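Putative acetamidase/formamidase (PDB 5UBU) probably hydrolyses carbon-nitrogen bonds other than peptide bonds in linear amides, as an acetamidase/formamidase-type enzyme with two sodium ions bound close together in the crystal. Local coordinates at residues 115-120 with 148-153; 195-200 with 225-230; 221-226 with 235-240. All blocks are in the same frame, centred on the assembly; numbering follows the deposited sequence.

Interaction 1 (115-120 with 148-153); sequences NPHGIC and MIKLDS
An antiparallel beta ladder sets His-117, Gly-118 and Ile-119 against Lys-150, Ile-149 and Met-148, joining strands 117-122 and 145-151 at one end of a four-stranded antiparallel sheet. The two short segments run 144° apart, antiparallel with a twist. At the middle of the ladder, Gly-118 and Ile-149 form the hydrogen-bonded pair: Gly-118 N donates to Ile-149 O at 2.7 Å, and Ile-149 N returns the bond to Gly-118 O at 2.9 Å. A weaker rung, Leu-151 N to Pro-116 O, carries the contact past the strand into the loop before strand 117-122.

His-117 and Ile-119 share one face of the ladder with Met-148 and Lys-150. Met-148, built as selenomethionine, is the link along this face. Its chain bends at chi2 (-82°), which brings SE to 3.8 Å from Ile-119 CG1, and again at chi3 (-71°), which swings CE to 4.0 Å from His-117 CB. The Met-148 chain thus crosses His-117 at about a right angle yet lies alongside Ile-119. The imidazole of His-117 approaches the Lys-150 backbone obliquely, with CD2 3.6 Å from Lys-150 CA.

Away from that cluster, Leu-151 reaches back across the contact and also meets Ala-223, a residue of the segment that follows a metal-binding strand. Gly-118 presents bare backbone to the leucine: CD2 of Leu-151 rests 3.8 Å from Gly-118 CA, and its other methyl, CD1, lies 4.0 Å from Pro-116 CB.

Interaction 2 (195-200 with 225-230); sequences DVPDIG and QGDGEI. With NA (sodium ion), chain H.
Asp-195 and Glu-229 bring their carboxylates together beside a sodium ion, the OD2 of Asp-195 lying 2.5 Å from OE1 of Glu-229 with the two carboxylate planes 81° apart. Of these two acids only Asp-195 is a ligand of this ion, through both oxygens, OD1 at 2.3 Å and OD2 at 2.7 Å from the sodium; Asn-193 and Asp-220 complete the protein ligands. A water also ligates the ion and lies near Glu-229 OE1, which places the glutamate at the border of the second shell.

Behind this shell, Gln-225 holds the backbone of the aspartate. Its NE2 donates to Asp-195 O at 2.8 Å, approaching from above the carbonyl plane, 47° out of it. The chain is extended, with CG anti to the backbone N (chi1 -179°), and the amide oxygen, OE1, takes a hydrogen bond from His-169, so both ends of the amide are engaged. Pro-197 crosses this side chain at about a right angle, its CD 3.9 Å from Gln-225 NE2.

Two beta turns shape the backbones further out. A type I turn runs from Val-196 to Ile-199, and a type II turn from Gly-226 to Glu-229 places Asp-227 at the subunit interface, where OD2 accepts a hydrogen bond from Val-309 N of the second subunit and the backbone O one from Tyr-281 OH of that subunit. Within the chain, the 195-200 loop packs on strand 263-270 through Val-196 and Ile-199; Asp-195, Pro-197 and Glu-229 touch strand 308-313, and Asp-195 and Glu-229 also meet His-222 of strand 214-222.

Interaction 3 (221-226 with 235-240); sequences AHACQG and VEFASI. With NA (sodium ion), chain G.
Metal coordination joins His-222 to Glu-236. The imidazole NE2 of His-222 binds a sodium ion at 2.3 Å, and the carboxylate of Glu-236 grips it with two teeth, OE1 and OE2 each 2.2 Å from the sodium; Asp-220 belongs to the same site. The two side chains lie side by side and point the same way, but their planes are turned 75° apart. Glu-236 OE2 meets the rim of the ring in its plane, 3.0 Å from His-222 CD2. The other oxygen, OE1, also accepts a hydrogen bond from the backbone N of Ala-234, a second-shell contact that gives OE1 a partner besides the metal.

The hydrogen bonds across the contact are those of an antiparallel pairing between strand 214-222 and the short strand 236-237, part of a mixed sheet. Ala-223 N donates to Val-235 O at 3.0 Å; the bond from Phe-237 N to Ala-221 O is longer, and a water spans Ala-221 N and Phe-237 O. His-222 and Glu-236 stand directly opposite each other as a non-hydrogen-bonded pair, and cross-strand partners project to the same face, where one ion collects both.

Among the apolar contacts, Ala-221 and Phe-237 point to the other face. CG of Phe-237 sits between its own backbone N and carbonyl carbon (chi1 79°), and the ring beyond it lies against the opposing strand. Ala-221 CB lies 3.6 Å from Phe-237 CE1, while Ala-223 CB stands over one ring face, 4.1 Å from Phe-237 CD1. In neighbouring apolar packing, Val-235 spreads its methyls between two partners, CG1 touching Ala-223 CB and CG2 lying 3.5 Å from Cys-224 SG.

How the interactions relate
Along the chain, interaction 1 closes before the others open; interactions 2 and 3 then share Gln-225 and Gly-226, in the loop that follows strand 214-222. Interaction 3 lies between the other two, its centre about 9 Å from that of interaction 1 and about 10 Å from that of interaction 2, while the centres of 1 and 2 stand about 17 Å apart without touching. Ile-119 N meets Glu-236 O at 2.7 Å, a probable hydrogen bond that joins the four-stranded sheet to the mixed one. On the other flank, the two sodium sites are joined by Asp-220, a ligand of both, and Asp-195 and Glu-229 also pack on the His-222 imidazole.

Interaction 1 (115-120 with 148-153)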
loop_
_atom_site.group_PDB
_atom_site.type_symbol
_atom_site.label_atom_id
_atom_site.label_comp_id
_atom_site.label_asym_id
_atom_site.label_seq_id
_atom_site.Cartn_x
_atom_site.Cartn_y
_atom_site.Cartn_z
ATOM N N ASN B 115 -25.479 -33.445 -12.747
ATOM C CA ASN B 115 -25.428 -32.294 -13.676
ATOM C C ASN B 115 -24.897 -31.096 -12.896
ATOM O O ASN B 115 -25.580 -30.081 -12.738
ATOM C CB ASN B 115 -26.808 -32.031 -14.312
ATOM C CG ASN B 115 -27.233 -33.144 -15.255
ATOM O OD1 ASN B 115 -26.395 -33.732 -15.936
ATOM N ND2 ASN B 115 -28.546 -33.419 -15.327
ATOM N N PRO B 116 -23.644 -31.218 -12.412
ATOM C CA PRO B 116 -23.022 -30.185 -11.577
ATOM C C PRO B 116 -22.729 -28.873 -12.277
ATOM O O PRO B 116 -22.326 -28.855 -13.446
ATOM C CB PRO B 116 -21.709 -30.842 -11.153
ATOM C CG PRO B 116 -21.375 -31.758 -12.271
ATOM C CD PRO B 116 -22.666 -32.255 -12.823
ATOM N N HIS B 117 -22.924 -27.782 -11.551
ATOM C CA HIS B 117 -22.644 -26.456 -12.075
ATOM C C HIS B 117 -21.759 -25.657 -11.124
ATOM O O HIS B 117 -21.912 -25.737 -9.907
ATOM C CB HIS B 117 -23.926 -25.651 -12.356
ATOM C CG HIS B 117 -24.765 -26.204 -13.468
ATOM N ND1 HIS B 117 -25.760 -27.132 -13.253
ATOM C CD2 HIS B 117 -24.774 -25.937 -14.804
ATOM C CE1 HIS B 117 -26.355 -27.407 -14.400
ATOM N NE2 HIS B 117 -25.782 -26.692 -15.353
ATOM N N GLY B 118 -20.822 -24.919 -11.711
ATOM C CA GLY B 118 -19.943 -24.019 -10.982
ATOM C C GLY B 118 -20.588 -22.648 -11.095
ATOM O O GLY B 118 -21.473 -22.460 -11.905
ATOM N N ILE B 119 -20.135 -21.688 -10.295
ATOM C CA ILE B 119 -20.697 -20.335 -10.308
ATOM C C ILE B 119 -19.647 -19.249 -10.174
ATOM O O ILE B 119 -18.820 -19.300 -9.277
ATOM C CB ILE B 119 -21.663 -20.137 -9.119
ATOM C CG1 ILE B 119 -22.833 -21.129 -9.208
ATOM C CG2 ILE B 119 -22.251 -18.727 -9.122
ATOM C CD1 ILE B 119 -23.691 -21.196 -7.946
ATOM N N CYS B 120 -19.686 -18.274 -11.070
ATOM C CA CYS B 120 -18.804 -17.119 -10.993
ATOM C C CYS B 120 -19.754 -15.949 -10.805
ATOM O O CYS B 120 -20.811 -15.894 -11.443
ATOM C CB CYS B 120 -17.964 -16.919 -12.249
ATOM S SG CYS B 120 -16.893 -15.450 -12.123
HETATM N N MSE B 148 -23.709 -19.349 -14.478
HETATM C CA MSE B 148 -23.917 -20.746 -14.081
HETATM C C MSE B 148 -23.169 -21.496 -15.143
HETATM O O MSE B 148 -23.573 -21.524 -16.290
HETATM C CB MSE B 148 -25.374 -21.143 -14.132
HETATM C CG MSE B 148 -26.205 -20.443 -13.066
HETATM SE SE MSE B 148 -25.953 -21.450 -11.406
HETATM C CE MSE B 148 -26.942 -23.109 -11.750
ATOM N N ILE B 149 -22.049 -22.092 -14.771
ATOM C CA ILE B 149 -21.207 -22.809 -15.705
ATOM C C ILE B 149 -21.296 -24.310 -15.507
ATOM O O ILE B 149 -21.076 -24.824 -14.419
ATOM C CB ILE B 149 -19.713 -22.398 -15.538
ATOM C CG1 ILE B 149 -19.546 -20.873 -15.516
ATOM C CG2 ILE B 149 -18.845 -23.073 -16.590
ATOM C CD1 ILE B 149 -20.309 -20.169 -16.602
ATOM N N LYS B 150 -21.604 -25.011 -16.586
ATOM C CA LYS B 150 -21.699 -26.460 -16.568
ATOM C C LYS B 150 -20.259 -26.938 -16.497
ATOM O O LYS B 150 -19.357 -26.275 -16.995
ATOM C CB LYS B 150 -22.362 -26.923 -17.862
ATOM C CG LYS B 150 -22.972 -28.313 -17.890
ATOM C CD LYS B 150 -23.669 -28.516 -19.257
ATOM C CE LYS B 150 -24.835 -29.512 -19.227
ATOM N NZ LYS B 150 -25.990 -28.961 -18.449
ATOM N N LEU B 151 -20.022 -28.064 -15.847
ATOM C CA LEU B 151 -18.652 -28.571 -15.745
ATOM C C LEU B 151 -18.593 -30.062 -15.500
ATOM O O LEU B 151 -19.593 -30.672 -15.150
ATOM C CB LEU B 151 -17.852 -27.778 -14.686
ATOM C CG LEU B 151 -18.398 -27.554 -13.266
ATOM C CD1 LEU B 151 -18.472 -28.842 -12.482
ATOM C CD2 LEU B 151 -17.516 -26.576 -12.516
ATOM N N ASP B 152 -17.423 -30.637 -15.761
ATOM C CA ASP B 152 -17.176 -32.058 -15.541
ATOM C C ASP B 152 -15.705 -32.239 -15.132
ATOM O O ASP B 152 -14.972 -31.250 -15.001
ATOM C CB ASP B 152 -17.599 -32.914 -16.761
ATOM C CG ASP B 152 -16.836 -32.582 -18.037
ATOM O OD1 ASP B 152 -15.663 -32.158 -17.977
ATOM O OD2 ASP B 152 -17.402 -32.802 -19.125
ATOM N N SER B 153 -15.279 -33.487 -14.936
ATOM C CA SER B 153 -13.897 -33.794 -14.514
ATOM C C SER B 153 -12.810 -33.449 -15.535
ATOM O O SER B 153 -11.623 -33.589 -15.243
ATOM C CB SER B 153 -13.789 -35.291 -14.177
ATOM O OG SER B 153 -14.058 -36.091 -15.325
#

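Interaction 2 (195-200 with 225-230)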
loop_
_atom_site.group_PDB
_atom_site.type_symbol
_atom_site.label_atom_id
_atom_site.label_comp_id
_atom_site.label_asym_id
_atom_site.label_seq_id
_atom_site.Cartn_x
_atom_site.Cartn_y
_atom_site.Cartn_z
ATOM N N ASP B 195 -6.866 -18.720 -1.703
ATOM C CA ASP B 195 -7.172 -18.726 -3.131
ATOM C C ASP B 195 -5.890 -18.799 -3.981
ATOM O O ASP B 195 -5.652 -17.963 -4.842
ATOM C CB ASP B 195 -8.019 -17.507 -3.514
ATOM C CG ASP B 195 -9.393 -17.488 -2.847
ATOM O OD1 ASP B 195 -9.921 -18.556 -2.460
ATOM O OD2 ASP B 195 -9.968 -16.383 -2.739
ATOM N N VAL B 196 -5.059 -19.796 -3.694
ATOM C CA VAL B 196 -3.820 -20.035 -4.428
ATOM C C VAL B 196 -4.106 -21.234 -5.336
ATOM O O VAL B 196 -4.292 -22.346 -4.835
ATOM C CB VAL B 196 -2.639 -20.335 -3.475
ATOM C CG1 VAL B 196 -1.403 -20.772 -4.255
ATOM C CG2 VAL B 196 -2.324 -19.116 -2.625
ATOM N N PRO B 197 -4.140 -21.020 -6.668
ATOM C CA PRO B 197 -4.447 -22.081 -7.652
ATOM C C PRO B 197 -3.649 -23.371 -7.530
ATOM O O PRO B 197 -4.133 -24.426 -7.941
ATOM C CB PRO B 197 -4.116 -21.428 -8.994
ATOM C CG PRO B 197 -4.274 -19.975 -8.755
ATOM C CD PRO B 197 -3.888 -19.726 -7.328
ATOM N N ASP B 198 -2.448 -23.285 -6.972
ATOM C CA ASP B 198 -1.557 -24.448 -6.826
ATOM C C ASP B 198 -1.972 -25.464 -5.755
ATOM O O ASP B 198 -1.494 -26.598 -5.765
ATOM C CB ASP B 198 -0.147 -23.950 -6.525
ATOM C CG ASP B 198 0.382 -23.034 -7.597
ATOM O OD1 ASP B 198 0.812 -23.517 -8.658
ATOM O OD2 ASP B 198 0.413 -21.823 -7.352
ATOM N N ILE B 199 -2.859 -25.064 -4.849
ATOM C CA ILE B 199 -3.325 -25.935 -3.769
ATOM C C ILE B 199 -4.456 -26.847 -4.263
ATOM O O ILE B 199 -5.613 -26.720 -3.864
ATOM C CB ILE B 199 -3.731 -25.090 -2.536
ATOM C CG1 ILE B 199 -2.500 -24.318 -2.054
ATOM C CG2 ILE B 199 -4.267 -25.968 -1.403
ATOM C CD1 ILE B 199 -2.777 -23.357 -0.927
ATOM N N GLY B 200 -4.087 -27.773 -5.144
ATOM C CA GLY B 200 -5.030 -28.734 -5.717
ATOM C C GLY B 200 -4.439 -30.137 -5.717
ATOM O O GLY B 200 -3.434 -30.395 -5.047
ATOM N N GLN B 225 -9.089 -20.998 -11.599
ATOM C CA GLN B 225 -8.894 -19.643 -11.062
ATOM C C GLN B 225 -7.698 -18.941 -11.676
ATOM O O GLN B 225 -6.634 -19.541 -11.848
ATOM C CB GLN B 225 -8.704 -19.643 -9.538
ATOM C CG GLN B 225 -8.524 -18.251 -8.923
ATOM C CD GLN B 225 -8.102 -18.285 -7.481
ATOM O OE1 GLN B 225 -8.718 -18.949 -6.652
ATOM N NE2 GLN B 225 -7.060 -17.542 -7.168
ATOM N N GLY B 226 -7.876 -17.648 -11.951
ATOM C CA GLY B 226 -6.808 -16.831 -12.489
ATOM C C GLY B 226 -5.964 -16.256 -11.355
ATOM O O GLY B 226 -6.375 -16.257 -10.182
ATOM N N ASP B 227 -4.769 -15.781 -11.698
ATOM C CA ASP B 227 -3.876 -15.189 -10.718
ATOM C C ASP B 227 -4.515 -13.885 -10.257
ATOM O O ASP B 227 -4.748 -12.980 -11.059
ATOM C CB ASP B 227 -2.490 -14.933 -11.322
ATOM C CG ASP B 227 -1.776 -16.215 -11.747
ATOM O OD1 ASP B 227 -2.253 -17.328 -11.415
ATOM O OD2 ASP B 227 -0.717 -16.109 -12.407
ATOM N N GLY B 228 -4.825 -13.820 -8.966
ATOM C CA GLY B 228 -5.460 -12.658 -8.369
ATOM C C GLY B 228 -6.962 -12.794 -8.147
ATOM O O GLY B 228 -7.516 -12.057 -7.334
ATOM N N GLU B 229 -7.622 -13.720 -8.868
ATOM C CA GLU B 229 -9.079 -13.957 -8.757
ATOM C C GLU B 229 -9.742 -12.580 -8.877
ATOM O O GLU B 229 -10.681 -12.252 -8.132
ATOM C CB GLU B 229 -9.364 -14.616 -7.406
ATOM C CG GLU B 229 -10.747 -15.223 -7.220
ATOM C CD GLU B 229 -10.961 -15.741 -5.806
ATOM O OE1 GLU B 229 -10.373 -15.160 -4.874
ATOM O OE2 GLU B 229 -11.740 -16.709 -5.613
ATOM N N ILE B 230 -9.252 -11.797 -9.840
ATOM C CA ILE B 230 -9.670 -10.402 -9.977
ATOM C C ILE B 230 -11.118 -9.958 -9.889
ATOM O O ILE B 230 -11.329 -8.876 -9.338
ATOM C CB ILE B 230 -9.077 -9.652 -11.171
ATOM C CG1 ILE B 230 -9.190 -10.511 -12.402
ATOM C CG2 ILE B 230 -7.695 -9.183 -10.836
ATOM C CD1 ILE B 230 -8.933 -9.732 -13.662
HETATM NA NA NA H . -11.997 -17.931 -1.824
HETATM O O HOH W 1 -12.696 -15.197 -2.543
#

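Interaction 3 (221-226 with 235-240)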
loop_
_atom_site.group_PDB
_atom_site.type_symbol
_atom_site.label_atom_id
_atom_site.label_comp_id
_atom_site.label_asym_id
_atom_site.label_seq_id
_atom_site.Cartn_x
_atom_site.Cartn_y
_atom_site.Cartn_z
ATOM N N ALA B 221 -14.124 -24.898 -2.883
ATOM C CA ALA B 221 -13.471 -25.547 -4.005
ATOM C C ALA B 221 -13.658 -24.690 -5.262
ATOM O O ALA B 221 -14.720 -24.085 -5.454
ATOM C CB ALA B 221 -14.056 -26.932 -4.220
ATOM N N HIS B 222 -12.611 -24.611 -6.088
ATOM C CA HIS B 222 -12.665 -23.864 -7.349
ATOM C C HIS B 222 -12.381 -24.802 -8.505
ATOM O O HIS B 222 -11.464 -25.603 -8.428
ATOM C CB HIS B 222 -11.627 -22.741 -7.435
ATOM C CG HIS B 222 -11.801 -21.654 -6.434
ATOM N ND1 HIS B 222 -10.736 -20.973 -5.898
ATOM C CD2 HIS B 222 -12.908 -21.158 -5.835
ATOM C CE1 HIS B 222 -11.183 -20.063 -5.050
ATOM N NE2 HIS B 222 -12.497 -20.162 -4.985
ATOM N N ALA B 223 -13.162 -24.697 -9.576
ATOM C CA ALA B 223 -12.955 -25.534 -10.765
ATOM C C ALA B 223 -11.772 -25.010 -11.574
ATOM O O ALA B 223 -11.191 -25.734 -12.371
ATOM C CB ALA B 223 -14.209 -25.567 -11.623
ATOM N N CYS B 224 -11.450 -23.737 -11.361
ATOM C CA CYS B 224 -10.337 -23.056 -12.023
ATOM C C CYS B 224 -10.213 -21.684 -11.387
ATOM O O CYS B 224 -11.129 -21.263 -10.691
ATOM C CB CYS B 224 -10.608 -22.921 -13.526
ATOM S SG CYS B 224 -12.219 -22.186 -13.915
ATOM N N GLN B 225 -9.089 -20.998 -11.599
ATOM C CA GLN B 225 -8.894 -19.643 -11.062
ATOM C C GLN B 225 -7.698 -18.941 -11.676
ATOM O O GLN B 225 -6.634 -19.541 -11.848
ATOM C CB GLN B 225 -8.704 -19.643 -9.538
ATOM C CG GLN B 225 -8.524 -18.251 -8.923
ATOM C CD GLN B 225 -8.102 -18.285 -7.481
ATOM O OE1 GLN B 225 -8.718 -18.949 -6.652
ATOM N NE2 GLN B 225 -7.060 -17.542 -7.168
ATOM N N GLY B 226 -7.876 -17.648 -11.951
ATOM C CA GLY B 226 -6.808 -16.831 -12.489
ATOM C C GLY B 226 -5.964 -16.256 -11.355
ATOM O O GLY B 226 -6.375 -16.257 -10.182
ATOM N N VAL B 235 -14.536 -20.036 -10.286
ATOM C CA VAL B 235 -15.695 -20.858 -10.638
ATOM C C VAL B 235 -15.930 -21.681 -9.371
ATOM O O VAL B 235 -15.307 -22.711 -9.164
ATOM C CB VAL B 235 -15.477 -21.733 -11.895
ATOM C CG1 VAL B 235 -16.631 -22.712 -12.078
ATOM C CG2 VAL B 235 -15.322 -20.847 -13.129
ATOM N N GLU B 236 -16.824 -21.176 -8.523
ATOM C CA GLU B 236 -17.158 -21.793 -7.244
ATOM C C GLU B 236 -18.040 -23.024 -7.436
ATOM O O GLU B 236 -19.053 -22.954 -8.153
ATOM C CB GLU B 236 -17.945 -20.792 -6.395
ATOM C CG GLU B 236 -17.348 -19.394 -6.277
ATOM C CD GLU B 236 -16.001 -19.359 -5.594
ATOM O OE1 GLU B 236 -15.284 -18.346 -5.781
ATOM O OE2 GLU B 236 -15.656 -20.323 -4.876
ATOM N N PHE B 237 -17.698 -24.138 -6.784
ATOM C CA PHE B 237 -18.513 -25.355 -6.920
ATOM C C PHE B 237 -18.443 -26.270 -5.692
ATOM O O PHE B 237 -17.553 -26.153 -4.855
ATOM C CB PHE B 237 -18.146 -26.127 -8.213
ATOM C CG PHE B 237 -16.888 -26.963 -8.120
ATOM C CD1 PHE B 237 -15.659 -26.391 -7.870
ATOM C CD2 PHE B 237 -16.932 -28.330 -8.366
ATOM C CE1 PHE B 237 -14.507 -27.172 -7.804
ATOM C CE2 PHE B 237 -15.772 -29.105 -8.314
ATOM C CZ PHE B 237 -14.562 -28.519 -8.038
ATOM N N ALA B 238 -19.438 -27.152 -5.598
ATOM C CA ALA B 238 -19.543 -28.138 -4.547
ATOM C C ALA B 238 -18.705 -29.319 -5.039
ATOM O O ALA B 238 -18.843 -29.724 -6.197
ATOM C CB ALA B 238 -20.992 -28.537 -4.342
ATOM N N SER B 239 -17.849 -29.870 -4.170
ATOM C CA SER B 239 -16.954 -30.963 -4.574
ATOM C C SER B 239 -16.827 -32.124 -3.617
ATOM O O SER B 239 -17.259 -32.058 -2.468
ATOM C CB SER B 239 -15.530 -30.420 -4.727
ATOM O OG SER B 239 -14.954 -30.140 -3.454
ATOM N N ILE B 240 -16.200 -33.181 -4.135
ATOM C CA ILE B 240 -15.867 -34.376 -3.387
ATOM C C ILE B 240 -14.348 -34.296 -3.370
ATOM O O ILE B 240 -13.684 -34.721 -4.319
ATOM C CB ILE B 240 -16.338 -35.679 -4.067
ATOM C CG1 ILE B 240 -17.862 -35.668 -4.253
ATOM C CG2 ILE B 240 -15.915 -36.885 -3.230
ATOM C CD1 ILE B 240 -18.425 -36.884 -4.952
HETATM NA NA NA G . -14.171 -18.929 -3.926
HETATM O O HOH W 2 -16.881 -26.377 -2.401
#